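Local coordinates for protein K7 (Vaccinia virus WR, PDB 3JRV), which binds the host DEAD-box RNA helicase DDX3, TRAF6 and IRAK2 as a Bcl-2-like virulence factor, suppressing IRF3 and NF-kappa-B activation in infected cells, at residues Val11-Asp16 and Ile30-Thr35; Asp16-Cys21 and Cys50-Lys55. All blocks are in the same frame, centred on the assembly; numbering follows the deposited sequence. Where two conformers were deposited one is given.

Contact 1: residues Val11-Asp16 and Ile30-Thr35; sequences VFYFVD and IDEYIT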
ATOM      1  N   VAL A  11      -0.762  13.573  -7.889  1.00 18.15           N
ATOM      2  CA  VAL A  11      -2.220  13.511  -7.937  1.00 19.29           C
ATOM      3  C   VAL A  11      -2.685  12.136  -7.451  1.00 17.20           C
ATOM      4  O   VAL A  11      -2.122  11.092  -7.841  1.00 19.16           O
ATOM      5  CB  VAL A  11      -2.709  13.738  -9.387  1.00 19.74           C
ATOM      6  CG1 VAL A  11      -4.237  13.736  -9.456  1.00 24.61           C
ATOM      7  CG2 VAL A  11      -2.172  15.055  -9.972  1.00 27.04           C
ATOM      8  N   PHE A  12      -3.692  12.123  -6.579  1.00 16.45           N
ATOM      9  CA  PHE A  12      -4.215  10.874  -6.056  1.00 14.25           C
ATOM     10  C   PHE A  12      -5.654  10.721  -6.511  1.00 14.90           C
ATOM     11  O   PHE A  12      -6.540  11.399  -5.993  1.00 19.13           O
ATOM     12  CB  PHE A  12      -4.109  10.899  -4.527  1.00 15.00           C
ATOM     13  CG  PHE A  12      -2.703  11.003  -4.062  1.00 11.77           C
ATOM     14  CD1 PHE A  12      -1.955   9.860  -3.902  1.00 11.12           C
ATOM     15  CD2 PHE A  12      -2.101  12.234  -3.849  1.00 16.82           C
ATOM     16  CE1 PHE A  12      -0.638   9.883  -3.543  1.00 12.32           C
ATOM     17  CE2 PHE A  12      -0.754  12.283  -3.459  1.00 11.98           C
ATOM     18  CZ  PHE A  12      -0.012  11.096  -3.353  1.00 12.98           C
ATOM     19  N   TYR A  13      -5.847   9.918  -7.547  1.00 12.81           N
ATOM     20  CA  TYR A  13      -7.134   9.821  -8.218  1.00 12.68           C
ATOM     21  C   TYR A  13      -8.189   9.096  -7.403  1.00 11.13           C
ATOM     22  O   TYR A  13      -9.396   9.306  -7.646  1.00 13.95           O
ATOM     23  CB  TYR A  13      -6.950   9.084  -9.533  1.00 13.77           C
ATOM     24  CG  TYR A  13      -6.124   9.885 -10.500  1.00 16.52           C
ATOM     25  CD1 TYR A  13      -6.699  10.915 -11.262  1.00 23.47           C
ATOM     26  CD2 TYR A  13      -4.765   9.623 -10.649  1.00 22.61           C
ATOM     27  CE1 TYR A  13      -5.916  11.666 -12.116  1.00 30.06           C
ATOM     28  CE2 TYR A  13      -3.993  10.345 -11.539  1.00 27.66           C
ATOM     29  CZ  TYR A  13      -4.572  11.350 -12.274  1.00 30.60           C
ATOM     30  OH  TYR A  13      -3.766  12.081 -13.133  1.00 33.73           O
ATOM     31  N   PHE A  14      -7.768   8.254  -6.447  1.00  9.40           N
ATOM     32  CA  PHE A  14      -8.751   7.476  -5.699  1.00  9.90           C
ATOM     33  C   PHE A  14      -9.010   7.970  -4.283  1.00  7.35           C
ATOM     34  O   PHE A  14      -9.830   7.376  -3.544  1.00  9.23           O
ATOM     35  CB  PHE A  14      -8.302   6.013  -5.604  1.00  9.06           C
ATOM     36  CG  PHE A  14      -8.179   5.317  -6.941  1.00 11.48           C
ATOM     37  CD1 PHE A  14      -9.245   4.591  -7.462  1.00 14.85           C
ATOM     38  CD2 PHE A  14      -6.974   5.344  -7.642  1.00 13.17           C
ATOM     39  CE1 PHE A  14      -9.103   3.891  -8.686  1.00 17.47           C
ATOM     40  CE2 PHE A  14      -6.828   4.684  -8.858  1.00 12.80           C
ATOM     41  CZ  PHE A  14      -7.896   3.990  -9.399  1.00 15.56           C
ATOM     42  N   VAL A  15      -8.301   9.030  -3.878  1.00  9.26           N
ATOM     43  CA  VAL A  15      -8.278   9.462  -2.476  1.00  8.58           C
ATOM     44  C   VAL A  15      -9.641   9.745  -1.858  1.00  7.25           C
ATOM     45  O   VAL A  15      -9.812   9.467  -0.664  1.00  7.94           O
ATOM     46  CB  VAL A  15      -7.324  10.654  -2.284  1.00  9.21           C
ATOM     47  CG1 VAL A  15      -7.820  11.914  -3.036  1.00 11.09           C
ATOM     48  CG2 VAL A  15      -7.143  10.999  -0.795  1.00 12.84           C
ATOM     49  N   ASP A  16     -10.607  10.248  -2.652  1.00  9.18           N
ATOM     50  CA  ASP A  16     -11.928  10.541  -2.148  1.00  8.15           C
ATOM     51  C   ASP A  16     -13.018   9.522  -2.538  1.00  8.17           C
ATOM     52  O   ASP A  16     -14.206   9.717  -2.215  1.00 10.46           O
ATOM     53  CB  ASP A  16     -12.340  11.967  -2.542  1.00  9.34           C
ATOM     54  CG  ASP A  16     -11.568  12.992  -1.758  1.00 14.29           C
ATOM     55  OD1 ASP A  16     -11.476  12.827  -0.518  1.00 17.67           O
ATOM     56  OD2 ASP A  16     -11.055  13.947  -2.372  1.00 16.28           O
ATOM     57  N   ILE A  30      -3.583   0.412  -5.599  1.00  6.94           N
ATOM     58  CA  ILE A  30      -2.657   0.040  -4.529  1.00  8.60           C
ATOM     59  C   ILE A  30      -1.360   0.835  -4.675  1.00  8.76           C
ATOM     60  O   ILE A  30      -0.819   1.311  -3.664  1.00  8.74           O
ATOM     61  CB  ILE A  30      -2.367  -1.472  -4.614  1.00  7.22           C
ATOM     62  CG1 ILE A  30      -3.667  -2.245  -4.283  1.00 11.08           C
ATOM     63  CG2 ILE A  30      -1.209  -1.848  -3.668  1.00 10.12           C
ATOM     64  CD1 ILE A  30      -4.212  -1.967  -2.882  1.00 12.74           C
ATOM     65  N   ASP A  31      -0.890   1.035  -5.907  1.00  7.86           N
ATOM     66  CA  ASP A  31       0.329   1.819  -6.128  1.00  9.51           C
ATOM     67  C   ASP A  31       0.119   3.220  -5.535  1.00  9.82           C
ATOM     68  O   ASP A  31       0.946   3.715  -4.758  1.00  9.15           O
ATOM     69  CB  ASP A  31       0.544   1.953  -7.639  1.00 10.13           C
ATOM     70  CG  ASP A  31       1.837   2.636  -8.007  1.00 11.67           C
ATOM     71  OD1 ASP A  31       2.682   2.855  -7.096  1.00 14.39           O
ATOM     72  OD2 ASP A  31       2.024   2.932  -9.230  1.00 16.13           O
ATOM     73  N   GLU A  32      -0.987   3.873  -5.907  1.00  8.25           N
ATOM     74  CA  GLU A  32      -1.229   5.241  -5.430  1.00  8.10           C
ATOM     75  C   GLU A  32      -1.337   5.297  -3.908  1.00  6.25           C
ATOM     76  O   GLU A  32      -0.872   6.260  -3.277  1.00  8.91           O
ATOM     77  CB  GLU A  32      -2.489   5.821  -6.111  1.00 12.33           C
ATOM     78  CG  GLU A  32      -2.968   7.106  -5.622  1.00 16.83           C
ATOM     79  CD  GLU A  32      -4.263   7.453  -6.325  1.00 12.07           C
ATOM     80  OE1 GLU A  32      -4.233   7.641  -7.582  1.00 13.85           O
ATOM     81  OE2 GLU A  32      -5.288   7.448  -5.600  1.00 14.14           O
ATOM     82  N   TYR A  33      -2.111   4.369  -3.335  1.00  6.80           N
ATOM     83  CA  TYR A  33      -2.393   4.351  -1.921  1.00  6.75           C
ATOM     84  C   TYR A  33      -1.054   4.209  -1.150  1.00  7.81           C
ATOM     85  O   TYR A  33      -0.855   4.884  -0.107  1.00  6.52           O
ATOM     86  CB  TYR A  33      -3.357   3.190  -1.620  1.00  6.17           C
ATOM     87  CG  TYR A  33      -3.421   2.880  -0.145  1.00  6.71           C
ATOM     88  CD1 TYR A  33      -4.031   3.754   0.749  1.00  6.07           C
ATOM     89  CD2 TYR A  33      -2.783   1.740   0.357  1.00  7.99           C
ATOM     90  CE1 TYR A  33      -4.005   3.520   2.168  1.00  7.10           C
ATOM     91  CE2 TYR A  33      -2.780   1.449   1.702  1.00  7.82           C
ATOM     92  CZ  TYR A  33      -3.340   2.361   2.630  1.00  6.34           C
ATOM     93  OH  TYR A  33      -3.350   2.109   3.991  1.00 10.97           O
ATOM     94  N   ILE A  34      -0.179   3.293  -1.585  1.00  7.12           N
ATOM     95  CA  ILE A  34       1.094   3.123  -0.877  1.00  7.53           C
ATOM     96  C   ILE A  34       1.917   4.427  -0.954  1.00  9.22           C
ATOM     97  O   ILE A  34       2.531   4.866   0.053  1.00  9.65           O
ATOM     98  CB  ILE A  34       1.885   1.918  -1.467  1.00  7.78           C
ATOM     99  CG1 ILE A  34       1.117   0.603  -1.166  1.00  7.65           C
ATOM    100  CG2 ILE A  34       3.345   1.933  -0.941  1.00  9.88           C
ATOM    101  CD1 ILE A  34       0.830   0.359   0.328  1.00  8.97           C
ATOM    102  N   THR A  35       1.874   5.095  -2.101  1.00  7.84           N
ATOM    103  CA  THR A  35       2.520   6.428  -2.168  1.00  7.93           C
ATOM    104  C   THR A  35       1.856   7.449  -1.229  1.00  8.14           C
ATOM    105  O   THR A  35       2.513   8.182  -0.481  1.00  7.72           O
ATOM    106  CB  THR A  35       2.464   6.962  -3.586  1.00  7.35           C
ATOM    107  OG1 THR A  35       3.263   6.120  -4.419  1.00 10.35           O
ATOM    108  CG2 THR A  35       2.941   8.437  -3.620  1.00 10.09           C
TER
HETATM  109  O   HOH W   1      -1.708   8.377  -8.924  1.00 31.56           O
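Glu32 receives the backbone of Tyr13 and Phe14 on its carboxylate, one N-H to each oxygen. Phe14 N gives the straighter bond, 2.7 Å to Glu32 OE2 with 158° at the hydrogen, and enters on the syn lone pair. Tyr13 N, 2.8 Å from Glu32 OE1, comes from 48° above the carboxylate plane, and its bond is more bent. Water 1 donates both to Glu32 OE1 and to Val11 O, so the water bridges OE1 to the carbonyl of Val11.

In this Bcl-2-like helical fold the contact ties an irregular N-terminal segment to the middle of helix 26-42. Glu32 CG stands anti to the backbone N (chi1 172°), which sends it toward the loop; the extended chain beyond CG then carries the carboxylate to the Tyr13 and Phe14 N-H groups. Glu32 CG lies 3.4 Å from Phe12 CD1, at the ring edge, with ring and carboxylate planes nearly perpendicular. Farther along that edge, Thr35 CG2 sits 3.9 Å from Phe12 CE1. Phe14 CB approaches Glu32 OE2 at 3.3 Å, beside the N-H bond.

A second shell fixes both partners: Tyr54 OH, from helix 52-58, hydrogen-bonds Glu32 OE2, while Trp36 and His39 each meet the Phe12 ring edge-to-face. On the same helix, Asp31 pairs with a basic side chain of the bound peptide.

Contact 2: residues Asp16-Cys21 and Cys50-Lys55; sequences DDDKIC and CGRLYK
Gly51 occupies the N-cap position of helix 52-58, and the loop 16-21 runs beside this helix start in a Bcl-2-like fold, supplying acceptors from Asp17 and Asp18 to the first-turn N-H groups. The directions of 16-20 and 50-53 differ by only 7°, and the CA atoms of Asp16 and Gly51 are 4.3 Å apart.

Two direct hydrogen bonds carry the polar part. Arg52 N points at Asp18 OD1 over 2.9 Å, almost perfectly straight at 178°, and meets that oxygen on the anti side, 31° out of the carboxylate plane. The negative Asp18 carboxylate is probably favoured there by the helix dipole. Leu53 N binds Asp17 O at 3.1 Å. Water 2 extends the set: it accepts from Tyr54 N and, weakly, from Gly51 N, and lies 2.7 Å from Asp17 O, probably donating. Gly51 itself has no side chain to cap with; Asp18 OD1 takes the N-H of Arg52, Asp17 O that of Leu53 and water 2 that of Tyr54. Asp17 O thus collects a helix N-H and probably a water proton, with Gly51 CA adding a CA-H...O contact at 3.5 Å.

Apolar contact lies on the side of Leu53, whose CG is anti to the backbone N. Its CD1 meets Ile20 CG2, the two side chains crossing obliquely; Leu29 and Leu148, from helices 26-42 and 134-148, also touch Leu53.

Charged side chains stay apart at their tips. Lys19 NZ hydrogen-bonds Leu148 O, near the C-terminus. Between Asp18 and Arg52 it is the aliphatic part of the arginine that touches, Arg52 CG lying 3.7 Å from Asp18 OD1.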
ATOM      1  N   ASP A  16     -10.607  10.248  -2.652  1.00  9.18           N
ATOM      2  CA  ASP A  16     -11.928  10.541  -2.148  1.00  8.15           C
ATOM      3  C   ASP A  16     -13.018   9.522  -2.538  1.00  8.17           C
ATOM      4  O   ASP A  16     -14.206   9.717  -2.215  1.00 10.46           O
ATOM      5  CB  ASP A  16     -12.340  11.967  -2.542  1.00  9.34           C
ATOM      6  CG  ASP A  16     -11.568  12.992  -1.758  1.00 14.29           C
ATOM      7  OD1 ASP A  16     -11.476  12.827  -0.518  1.00 17.67           O
ATOM      8  OD2 ASP A  16     -11.055  13.947  -2.372  1.00 16.28           O
ATOM      9  N   ASP A  17     -12.599   8.417  -3.158  1.00  7.88           N
ATOM     10  CA  ASP A  17     -13.587   7.434  -3.671  1.00  7.96           C
ATOM     11  C   ASP A  17     -14.132   6.584  -2.506  1.00  8.09           C
ATOM     12  O   ASP A  17     -13.410   6.266  -1.542  1.00  9.75           O
ATOM     13  CB  ASP A  17     -12.939   6.497  -4.695  1.00  8.86           C
ATOM     14  CG  ASP A  17     -12.552   7.182  -5.992  1.00 11.01           C
ATOM     15  OD1 ASP A  17     -12.792   8.401  -6.164  1.00 14.60           O
ATOM     16  OD2 ASP A  17     -12.023   6.477  -6.865  1.00 14.58           O
ATOM     17  N   ASP A  18     -15.409   6.231  -2.588  1.00  8.46           N
ATOM     18  CA  ASP A  18     -16.061   5.357  -1.631  1.00  9.54           C
ATOM     19  C   ASP A  18     -16.281   3.978  -2.218  1.00 11.43           C
ATOM     20  O   ASP A  18     -16.760   3.115  -1.507  1.00 12.25           O
ATOM     21  CB  ASP A  18     -17.427   5.900  -1.224  1.00 10.86           C
ATOM     22  CG  ASP A  18     -17.328   7.087  -0.253  1.00 12.31           C
ATOM     23  OD1 ASP A  18     -16.202   7.387   0.233  1.00 12.29           O
ATOM     24  OD2 ASP A  18     -18.352   7.785  -0.017  1.00 17.25           O
ATOM     25  N   LYS A  19     -15.919   3.785  -3.479  1.00 11.16           N
ATOM     26  CA  LYS A  19     -16.227   2.531  -4.214  1.00 15.28           C
ATOM     27  C   LYS A  19     -15.056   2.196  -5.114  1.00 12.91           C
ATOM     28  O   LYS A  19     -14.360   3.103  -5.587  1.00 14.02           O
ATOM     29  CB  LYS A  19     -17.452   2.780  -5.185  1.00 14.25           C
ATOM     30  CG  LYS A  19     -18.776   3.262  -4.610  1.00 19.57           C
ATOM     31  CD  LYS A  19     -19.420   2.209  -3.763  1.00 20.74           C
ATOM     32  CE  LYS A  19     -20.765   2.685  -3.203  1.00 23.86           C
ATOM     33  NZ  LYS A  19     -21.430   1.476  -2.648  1.00 19.01           N
ATOM     34  N   ILE A  20     -14.890   0.918  -5.475  1.00 12.67           N
ATOM     35  CA  ILE A  20     -14.132   0.551  -6.677  1.00 12.23           C
ATOM     36  C   ILE A  20     -14.807  -0.653  -7.309  1.00 14.98           C
ATOM     37  O   ILE A  20     -15.059  -1.665  -6.643  1.00 16.65           O
ATOM     38  CB  ILE A  20     -12.647   0.206  -6.398  1.00 14.12           C
ATOM     39  CG1 ILE A  20     -11.918  -0.155  -7.695  1.00 17.54           C
ATOM     40  CG2 ILE A  20     -12.503  -0.927  -5.327  1.00 15.53           C
ATOM     41  CD1 ILE A  20     -10.440   0.091  -7.641  1.00 19.24           C
ATOM     42  N   CYS A  21     -15.033  -0.561  -8.603  1.00 17.17           N
ATOM     43  CA  CYS A  21     -15.705  -1.679  -9.268  1.00 21.70           C
ATOM     44  C   CYS A  21     -15.154  -1.974 -10.647  1.00 19.19           C
ATOM     45  O   CYS A  21     -15.884  -2.478 -11.524  1.00 19.59           O
ATOM     46  CB  CYS A  21     -17.202  -1.404  -9.353  1.00 28.68           C
ATOM     47  SG  CYS A  21     -17.462   0.047 -10.349  1.00 45.91           S
ATOM     48  N   CYS A  50     -10.024  11.478   3.290  1.00 11.69           N
ATOM     49  CA  CYS A  50     -10.012  10.423   2.290  1.00 10.01           C
ATOM     50  C   CYS A  50     -11.331   9.669   2.390  1.00  9.17           C
ATOM     51  O   CYS A  50     -12.103   9.855   3.342  1.00 10.69           O
ATOM     52  CB  CYS A  50      -8.813   9.471   2.483  1.00 11.15           C
ATOM     53  SG  CYS A  50      -8.837   8.542   3.983  1.00 14.13           S
ATOM     54  N   GLY A  51     -11.620   8.881   1.357  1.00  8.33           N
ATOM     55  CA  GLY A  51     -12.925   8.240   1.313  1.00  9.47           C
ATOM     56  C   GLY A  51     -12.931   6.843   1.919  1.00  9.08           C
ATOM     57  O   GLY A  51     -11.917   6.377   2.473  1.00  8.97           O
ATOM     58  N   ARG A  52     -14.065   6.160   1.769  1.00  8.38           N
ATOM     59  CA  ARG A  52     -14.236   4.822   2.354  1.00  9.23           C
ATOM     60  C   ARG A  52     -13.280   3.801   1.761  1.00  8.94           C
ATOM     61  O   ARG A  52     -12.937   2.840   2.442  1.00  9.03           O
ATOM     62  CB  ARG A  52     -15.708   4.332   2.279  1.00  9.98           C
ATOM     63  CG  ARG A  52     -16.676   5.180   3.129  1.00 14.97           C
ATOM     64  CD  ARG A  52     -18.131   4.657   3.083  1.00 21.15           C
ATOM     65  NE  ARG A  52     -18.208   3.416   3.858  1.00 29.59           N
ATOM     66  CZ  ARG A  52     -18.902   2.323   3.524  1.00 38.02           C
ATOM     67  NH1 ARG A  52     -19.622   2.283   2.414  1.00 40.65           N
ATOM     68  NH2 ARG A  52     -18.871   1.250   4.306  1.00 41.71           N
ATOM     69  N   LEU A  53     -12.885   3.966   0.488  1.00  7.62           N
ATOM     70  CA  LEU A  53     -11.985   3.013  -0.165  1.00  7.80           C
ATOM     71  C   LEU A  53     -10.598   3.031   0.504  1.00  6.11           C
ATOM     72  O   LEU A  53     -10.078   1.996   0.948  1.00  6.61           O
ATOM     73  CB  LEU A  53     -11.896   3.314  -1.657  1.00  7.33           C
ATOM     74  CG  LEU A  53     -10.934   2.471  -2.498  1.00  6.81           C
ATOM     75  CD1 LEU A  53     -11.280   0.978  -2.362  1.00 10.36           C
ATOM     76  CD2 LEU A  53     -10.964   2.972  -3.945  1.00  9.18           C
ATOM     77  N   TYR A  54     -10.005   4.216   0.598  1.00  6.39           N
ATOM     78  CA  TYR A  54      -8.730   4.354   1.339  1.00  7.17           C
ATOM     79  C   TYR A  54      -8.865   3.903   2.779  1.00  7.55           C
ATOM     80  O   TYR A  54      -7.971   3.231   3.288  1.00  7.79           O
ATOM     81  CB  TYR A  54      -8.242   5.805   1.300  1.00  7.07           C
ATOM     82  CG  TYR A  54      -7.315   6.117   0.158  1.00  7.23           C
ATOM     83  CD1 TYR A  54      -7.461   5.543  -1.097  1.00  7.25           C
ATOM     84  CD2 TYR A  54      -6.358   7.132   0.305  1.00  8.15           C
ATOM     85  CE1 TYR A  54      -6.659   5.936  -2.190  1.00  7.97           C
ATOM     86  CE2 TYR A  54      -5.526   7.477  -0.742  1.00  7.52           C
ATOM     87  CZ  TYR A  54      -5.644   6.872  -1.972  1.00  7.78           C
ATOM     88  OH  TYR A  54      -4.835   7.345  -2.971  1.00 11.15           O
ATOM     89  N   LYS A  55      -9.954   4.255   3.453  0.80  8.22           N
ATOM     90  CA  LYS A  55     -10.153   3.812   4.860  0.80  9.10           C
ATOM     91  C   LYS A  55     -10.137   2.277   4.929  0.80  8.31           C
ATOM     92  O   LYS A  55      -9.562   1.710   5.858  0.80  7.44           O
ATOM     93  CB  LYS A  55     -11.439   4.413   5.447  0.80 10.33           C
ATOM     94  CG  LYS A  55     -11.229   5.896   5.800  0.80 14.92           C
ATOM     95  CD  LYS A  55     -12.487   6.518   6.356  0.80 23.06           C
ATOM     96  CE  LYS A  55     -12.267   7.996   6.613  0.80 25.35           C
ATOM     97  NZ  LYS A  55     -13.592   8.654   6.587  0.80 32.43           N
TER
HETATM   98  O   HOH W   2     -10.865   6.625  -0.753  1.00  8.93           O

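How the contacts relate
The two contacts are neighbours, their centres about 10 Å apart on the same side of the chain's centre. Asp16 belongs to both, so one continuous loop, 11-21, first meets helix 26-42 and then the start of helix 52-58. In chain order the segments alternate: 11-16, 16-21, 30-35, 50-55. The helices follow one another in sequence, and the loop preceding both touches each. The Glu32-Tyr54 hydrogen bond joins the two helices directly, while Val15 O, probably bonded to Gly51 N, ties the loop to the second. One of these two helices of the Bcl-2-like fold, helix 26-42, carries Asp31, which contacts the bound peptide.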